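Local coordinates for protein methionine-R-sulfoxide reductase (Neisseria meningitidis, PDB 3MMH) that reduces the R form of free methionine sulfoxide to methionine and here holds a bound methionine sulfoxide in its GAF-domain pocket, at residues F50-Y55 and L66-P72; T94-V100 and R114-P120. All blocks are in the same frame, centred on the assembly; numbering follows the deposited sequence. Where two conformers were deposited one is given.

Interaction 1. Residues F50-Y55 and L66-P72. With SME (methionine sulfoxide), chain C.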
loop_
_atom_site.group_PDB
_atom_site.type_symbol
_atom_site.label_atom_id
_atom_site.label_comp_id
_atom_site.label_asym_id
_atom_site.label_seq_id
_atom_site.Cartn_x
_atom_site.Cartn_y
_atom_site.Cartn_z
ATOM N N PHE A 50 -8.499 6.845 8.855
ATOM C CA PHE A 50 -7.525 6.088 9.643
ATOM C C PHE A 50 -6.898 4.927 8.843
ATOM O O PHE A 50 -5.667 4.709 8.944
ATOM C CB PHE A 50 -8.247 5.508 10.872
ATOM C CG PHE A 50 -7.395 4.716 11.790
ATOM C CD1 PHE A 50 -6.368 5.306 12.537
ATOM C CD2 PHE A 50 -7.644 3.366 11.952
ATOM C CE1 PHE A 50 -5.547 4.547 13.375
ATOM C CE2 PHE A 50 -6.844 2.610 12.804
ATOM C CZ PHE A 50 -5.912 3.246 13.564
ATOM N N TRP A 51 -7.676 4.203 8.076
ATOM C CA TRP A 51 -7.210 3.115 7.300
ATOM C C TRP A 51 -8.011 3.048 6.055
ATOM O O TRP A 51 -9.247 3.158 6.079
ATOM C CB TRP A 51 -7.345 1.800 8.115
ATOM C CG TRP A 51 -6.532 0.622 7.682
ATOM C CD1 TRP A 51 -5.324 0.260 8.237
ATOM C CD2 TRP A 51 -6.791 -0.320 6.620
ATOM N NE1 TRP A 51 -4.878 -0.849 7.610
ATOM C CE2 TRP A 51 -5.742 -1.242 6.620
ATOM C CE3 TRP A 51 -7.842 -0.520 5.720
ATOM C CZ2 TRP A 51 -5.667 -2.314 5.751
ATOM C CZ3 TRP A 51 -7.790 -1.549 4.836
ATOM C CH2 TRP A 51 -6.706 -2.443 4.837
ATOM N N VAL A 52 -7.382 2.786 4.915
ATOM C CA VAL A 52 -8.114 2.570 3.678
ATOM C C VAL A 52 -7.300 1.660 2.749
ATOM O O VAL A 52 -6.105 1.910 2.557
ATOM C CB VAL A 52 -8.560 3.857 2.951
ATOM C CG1 VAL A 52 -7.393 4.797 2.680
ATOM C CG2 VAL A 52 -9.381 3.569 1.718
ATOM N N GLY A 53 -7.920 0.661 2.176
ATOM C CA GLY A 53 -7.202 -0.266 1.347
ATOM C C GLY A 53 -7.999 -1.424 0.909
ATOM O O GLY A 53 -9.265 -1.363 0.916
ATOM N N PHE A 54 -7.351 -2.493 0.514
ATOM C CA PHE A 54 -7.974 -3.619 -0.175
ATOM C C PHE A 54 -7.582 -4.932 0.434
ATOM O O PHE A 54 -6.422 -5.107 0.857
ATOM C CB PHE A 54 -7.613 -3.601 -1.651
ATOM C CG PHE A 54 -8.070 -2.343 -2.366
ATOM C CD1 PHE A 54 -9.339 -2.254 -2.873
ATOM C CD2 PHE A 54 -7.262 -1.209 -2.398
ATOM C CE1 PHE A 54 -9.737 -1.063 -3.484
ATOM C CE2 PHE A 54 -7.654 -0.033 -3.020
ATOM C CZ PHE A 54 -8.939 0.013 -3.519
ATOM N N TYR A 55 -8.498 -5.881 0.333
ATOM C CA TYR A 55 -8.208 -7.304 0.460
ATOM C C TYR A 55 -8.679 -7.994 -0.791
ATOM O O TYR A 55 -9.700 -7.583 -1.376
ATOM C CB TYR A 55 -8.933 -7.937 1.666
ATOM C CG TYR A 55 -8.435 -7.571 3.017
ATOM C CD1 TYR A 55 -7.677 -8.493 3.759
ATOM C CD2 TYR A 55 -8.725 -6.330 3.636
ATOM C CE1 TYR A 55 -7.190 -8.176 4.981
ATOM C CE2 TYR A 55 -8.237 -6.003 4.883
ATOM C CZ TYR A 55 -7.434 -6.928 5.573
ATOM O OH TYR A 55 -6.922 -6.601 6.800
ATOM N N LEU A 66 -4.694 -9.512 2.461
ATOM C CA LEU A 66 -4.354 -8.138 2.474
ATOM C C LEU A 66 -3.605 -7.741 1.238
ATOM O O LEU A 66 -2.666 -8.415 0.816
ATOM C CB LEU A 66 -3.499 -7.840 3.719
ATOM C CG LEU A 66 -3.091 -6.377 3.997
ATOM C CD1 LEU A 66 -4.322 -5.518 4.188
ATOM C CD2 LEU A 66 -2.167 -6.470 5.257
ATOM N N ALA A 67 -3.982 -6.626 0.633
ATOM C CA ALA A 67 -3.428 -6.065 -0.589
ATOM C C ALA A 67 -2.963 -4.646 -0.262
ATOM O O ALA A 67 -2.871 -4.286 0.908
ATOM C CB ALA A 67 -4.396 -6.268 -1.739
ATOM N N PRO A 68 -2.772 -3.734 -1.233
ATOM C CA PRO A 68 -2.345 -2.375 -0.852
ATOM C C PRO A 68 -3.312 -1.672 0.090
ATOM O O PRO A 68 -4.528 -1.798 -0.059
ATOM C CB PRO A 68 -2.181 -1.690 -2.182
ATOM C CG PRO A 68 -1.762 -2.757 -3.138
ATOM C CD PRO A 68 -2.612 -3.951 -2.688
ATOM N N PHE A 69 -2.762 -0.833 0.959
ATOM C CA PHE A 69 -3.529 -0.047 1.903
ATOM C C PHE A 69 -2.667 1.067 2.471
ATOM O O PHE A 69 -1.433 0.990 2.414
ATOM C CB PHE A 69 -4.071 -0.899 3.030
ATOM C CG PHE A 69 -2.984 -1.403 4.027
ATOM C CD1 PHE A 69 -2.286 -2.540 3.786
ATOM C CD2 PHE A 69 -2.744 -0.646 5.147
ATOM C CE1 PHE A 69 -1.341 -2.973 4.708
ATOM C CE2 PHE A 69 -1.783 -1.102 6.092
ATOM C CZ PHE A 69 -1.120 -2.256 5.849
ATOM N N GLN A 70 -3.299 2.037 3.081
ATOM C CA GLN A 70 -2.674 3.064 3.885
ATOM C C GLN A 70 -3.288 3.066 5.258
ATOM O O GLN A 70 -4.480 2.825 5.431
ATOM C CB GLN A 70 -2.754 4.423 3.190
ATOM C CG GLN A 70 -2.133 4.424 1.830
ATOM C CD GLN A 70 -1.176 5.402 1.379
ATOM O OE1 GLN A 70 -0.695 5.373 0.219
ATOM N NE2 GLN A 70 -0.866 6.311 2.227
ATOM N N GLY A 71 -2.453 3.367 6.252
ATOM C CA GLY A 71 -2.823 3.292 7.638
ATOM C C GLY A 71 -1.978 2.247 8.385
ATOM O O GLY A 71 -1.017 1.689 7.802
ATOM N N PRO A 72 -2.254 1.966 9.655
ATOM C CA PRO A 72 -1.442 1.039 10.444
ATOM C C PRO A 72 -1.548 -0.412 9.966
ATOM O O PRO A 72 -2.515 -0.796 9.311
ATOM C CB PRO A 72 -1.958 1.247 11.869
ATOM C CG PRO A 72 -3.378 1.694 11.656
ATOM C CD PRO A 72 -3.314 2.596 10.456
HETATM N N SME C . -12.500 -4.533 10.396
HETATM C CA SME C . -12.361 -5.523 9.302
HETATM C CB SME C . -10.950 -6.143 9.227
HETATM C CG SME C . -9.916 -5.343 8.417
HETATM S S SME C . -9.243 -4.002 9.311
HETATM O OE SME C . -10.096 -3.146 10.114
HETATM C CE SME C . -8.223 -3.298 8.084
HETATM C C SME C . -13.436 -6.570 9.405
HETATM O O SME C . -13.504 -7.412 8.499
HETATM O OXT SME C . -14.259 -6.534 10.398
#

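Interaction 2. Residues T94-V100 and R114-P120. With SME (methionine sulfoxide), chain C.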
loop_
_atom_site.group_PDB
_atom_site.type_symbol
_atom_site.label_atom_id
_atom_site.label_comp_id
_atom_site.label_asym_id
_atom_site.label_seq_id
_atom_site.Cartn_x
_atom_site.Cartn_y
_atom_site.Cartn_z
ATOM N N THR A 94 -22.290 -4.012 -0.174
ATOM C CA THR A 94 -21.681 -3.043 0.763
ATOM C C THR A 94 -22.215 -3.164 2.156
ATOM O O THR A 94 -23.419 -3.442 2.302
ATOM C CB THR A 94 -21.876 -1.639 0.203
ATOM O OG1 THR A 94 -21.147 -1.594 -1.013
ATOM C CG2 THR A 94 -21.393 -0.542 1.147
ATOM N N VAL A 95 -21.334 -3.073 3.150
ATOM C CA VAL A 95 -21.710 -3.029 4.549
ATOM C C VAL A 95 -21.160 -1.731 5.134
ATOM O O VAL A 95 -19.948 -1.475 5.047
ATOM C CB VAL A 95 -21.179 -4.231 5.296
ATOM C CG1 VAL A 95 -21.588 -4.225 6.765
ATOM C CG2 VAL A 95 -21.580 -5.596 4.692
ATOM N N VAL A 96 -22.045 -0.934 5.712
ATOM C CA VAL A 96 -21.695 0.324 6.434
ATOM C C VAL A 96 -21.892 0.108 7.911
ATOM O O VAL A 96 -22.988 -0.337 8.304
ATOM C CB VAL A 96 -22.488 1.530 5.920
ATOM C CG1 VAL A 96 -22.079 2.804 6.690
ATOM C CG2 VAL A 96 -22.373 1.689 4.424
ATOM N N VAL A 97 -20.878 0.457 8.713
ATOM C CA VAL A 97 -20.894 0.222 10.145
ATOM C C VAL A 97 -20.665 1.566 10.841
ATOM O O VAL A 97 -19.603 2.121 10.779
ATOM C CB VAL A 97 -19.827 -0.833 10.600
ATOM C CG1 VAL A 97 -19.872 -1.007 12.079
ATOM C CG2 VAL A 97 -20.024 -2.142 9.845
ATOM N N GLY A 98 -21.683 2.037 11.555
ATOM C CA GLY A 98 -21.636 3.249 12.278
ATOM C C GLY A 98 -20.839 3.171 13.540
ATOM O O GLY A 98 -20.234 4.162 13.973
ATOM N N ASP A 99 -20.831 1.985 14.145
ATOM C CA ASP A 99 -20.139 1.758 15.408
ATOM C C ASP A 99 -19.720 0.294 15.531
ATOM O O ASP A 99 -20.551 -0.585 15.759
ATOM C CB ASP A 99 -21.040 2.142 16.583
ATOM C CG ASP A 99 -20.379 1.903 17.927
ATOM O OD1 ASP A 99 -19.247 1.376 17.948
ATOM O OD2 ASP A 99 -20.991 2.242 18.960
ATOM N N VAL A 100 -18.424 0.046 15.378
ATOM C CA VAL A 100 -17.895 -1.295 15.295
ATOM C C VAL A 100 -18.225 -2.122 16.540
ATOM O O VAL A 100 -18.325 -3.341 16.474
ATOM C CB VAL A 100 -16.417 -1.376 14.924
ATOM C CG1 VAL A 100 -16.187 -0.726 13.553
ATOM C CG2 VAL A 100 -15.560 -0.865 16.059
ATOM N N ARG A 114 -13.359 2.835 15.040
ATOM C CA ARG A 114 -14.723 2.964 15.532
ATOM C C ARG A 114 -15.836 2.843 14.503
ATOM O O ARG A 114 -16.978 2.511 14.875
ATOM C CB ARG A 114 -14.893 4.242 16.361
ATOM C CG ARG A 114 -13.911 4.302 17.586
ATOM C CD ARG A 114 -14.243 5.338 18.611
ATOM N NE ARG A 114 -15.467 4.909 19.311
ATOM C CZ ARG A 114 -16.109 5.693 20.184
ATOM N NH1 ARG A 114 -15.689 6.926 20.394
ATOM N NH2 ARG A 114 -17.183 5.227 20.759
ATOM N N SER A 115 -15.560 3.091 13.244
ATOM C CA SER A 115 -16.563 2.935 12.212
ATOM C C SER A 115 -15.895 2.454 10.940
ATOM O O SER A 115 -14.664 2.555 10.831
ATOM C CB SER A 115 -17.357 4.223 11.982
ATOM O OG SER A 115 -16.572 5.292 11.491
ATOM N N GLU A 116 -16.623 1.874 10.013
ATOM C CA GLU A 116 -16.060 1.190 8.860
ATOM C C GLU A 116 -17.060 1.133 7.715
ATOM O O GLU A 116 -18.297 1.127 7.929
ATOM C CB GLU A 116 -15.701 -0.235 9.300
ATOM C CG GLU A 116 -15.066 -1.153 8.295
ATOM C CD GLU A 116 -14.517 -2.411 8.829
ATOM O OE1 GLU A 116 -14.748 -2.788 9.962
ATOM O OE2 GLU A 116 -13.839 -3.181 8.065
ATOM N N ILE A 117 -16.547 0.990 6.521
ATOM C CA ILE A 117 -17.361 0.635 5.332
ATOM C C ILE A 117 -16.564 -0.372 4.492
ATOM O O ILE A 117 -15.347 -0.221 4.371
ATOM C CB ILE A 117 -17.705 1.849 4.478
ATOM C CG1 ILE A 117 -18.656 1.478 3.348
ATOM C CG2 ILE A 117 -16.491 2.604 4.003
ATOM C CD1 ILE A 117 -19.288 2.700 2.619
ATOM N N VAL A 118 -17.242 -1.375 3.988
ATOM C CA VAL A 118 -16.679 -2.346 3.079
ATOM C C VAL A 118 -17.490 -2.398 1.806
ATOM O O VAL A 118 -18.700 -2.615 1.883
ATOM C CB VAL A 118 -16.561 -3.732 3.713
ATOM C CG1 VAL A 118 -15.950 -4.724 2.705
ATOM C CG2 VAL A 118 -15.744 -3.660 5.016
ATOM N N VAL A 119 -16.847 -2.268 0.660
ATOM C CA VAL A 119 -17.496 -2.335 -0.640
ATOM C C VAL A 119 -16.862 -3.499 -1.452
ATOM O O VAL A 119 -15.668 -3.468 -1.730
ATOM C CB VAL A 119 -17.359 -1.021 -1.426
ATOM C CG1 VAL A 119 -17.988 -1.144 -2.825
ATOM C CG2 VAL A 119 -17.891 0.115 -0.650
ATOM N N PRO A 120 -17.610 -4.515 -1.792
ATOM C CA PRO A 120 -17.063 -5.605 -2.585
ATOM C C PRO A 120 -16.858 -5.272 -4.045
ATOM O O PRO A 120 -17.565 -4.431 -4.624
ATOM C CB PRO A 120 -18.139 -6.713 -2.427
ATOM C CG PRO A 120 -19.432 -5.889 -2.366
ATOM C CD PRO A 120 -19.038 -4.664 -1.529
HETATM N N SME C . -12.500 -4.533 10.396
HETATM C CA SME C . -12.361 -5.523 9.302
HETATM C CB SME C . -10.950 -6.143 9.227
HETATM C CG SME C . -9.916 -5.343 8.417
HETATM S S SME C . -9.243 -4.002 9.311
HETATM O OE SME C . -10.096 -3.146 10.114
HETATM C CE SME C . -8.223 -3.298 8.084
HETATM C C SME C . -13.436 -6.570 9.405
HETATM O O SME C . -13.504 -7.412 8.499
HETATM O OXT SME C . -14.259 -6.534 10.398
#

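Interaction 1. Residues F50-Y55 and L66-P72
V52 and Q70 form an antiparallel hydrogen-bonded pair: V52 N to Q70 O and Q70 N to V52 O are both 2.9 Å. F54 N binds P68 O and A67 N binds F54 O. The register slips by one residue between G53 and Y55, a beta bulge. W51 NE1 makes a weak bond to P72 O in the P72 conformer given.

W51 CG is anti to the backbone N (chi1 -161°), which swings the indole across the neighbouring strand to F69 and P72. F69 CB lies over one face, 3.8 Å from the centroid of the W51 six-membered ring. The F69 ring is nearly parallel to the indole but slid aside. The ligand methyl SME CE lies over the opposite face, 3.5 Å from W51 CE2. L66 CD1 touches the indole edge and makes a CH-pi contact over one face of the Y55 ring, 3.7 Å from Y55 CZ. P72 CD lies over a face of F50. The Y55 hydroxyl bonds C75 O.

W51 and Y55 line the substrate pocket, backed by F69 and L66. Strand 126-135 flanks 51-55, with a classic bulge where F50 and W51 both face D134. V52, P68 and Q70 pack on helix 32-47, and F69 and Q70 reach the second subunit.

Interaction 2. Residues T94-V100 and R114-P120
E116 pairs with V97 across the ladder, and its carboxylate is the main flat group here. Both oxygens turn toward the ligand amino group. SME N is 2.9 Å from E116 OE1; its bond to E116 OE2, at 3.0 Å, is weak. The nitrogen stands about 1.3 Å out of the carboxylate plane, so the grip comes obliquely from one side. E116 reaches it with a fully extended chain: CG is anti to the backbone N (chi1 -179°) and the next bond is extended too. OE2 also lies close to the carboxylates of D132 and D134, like charges that the ligand's amino group may help to offset.

The backbones run antiparallel, with axes at 175°. V95 and V118 exchange two bonds, as do V97 and E116, the shortest being V97 N to E116 O at 2.8 Å. Past the strand, V100 N still reaches R114 O (2.9 Å), but the donor sits 43° out of that carbonyl plane.

V96 and I117 lie side by side on one face, V96 CG2 being 3.7 Å from I117 CD1. T94 lies alongside V119 in the same way, and P120 CD packs 3.6 Å from T94 N. I117 and V119 pack against helix 143-165. V95, V118 and E116 are on the other face, against helix 83-91. S115 tucks CB against V97 O at 3.3 Å, while its OG is held by H137 O and Q140 N.

There is a classic beta bulge at the start of strand 115-123, where R114 and S115 both face S135 of strand 126-135. The whole is the antiparallel edge of a GAF-domain sheet: strand 95-97 borders 115-120, helices lie on both faces, and one acidic side chain leaves the sheet to bind the substrate amino group.

From the N terminus, two helices come before interaction 1. That contact closes a short hairpin, with ten residues between 50-55 and 66-72. The chain then passes through strand 77-79 and helix 83-91 before interaction 2 opens. Interaction 2 closes a loop of thirteen residues that contains H106, I107 and C109 of the ligand pocket. The two follow in series and neither nest nor cross. The centres of interaction 1 and interaction 2 are about 14 Å apart, and the two do not touch. Strand 126-135 joins them, running between strands 51-58 and 115-123 in one sheet. The ligand also spans the gap: its sulfoxide end meets interaction 1 and its amino group meets interaction 2.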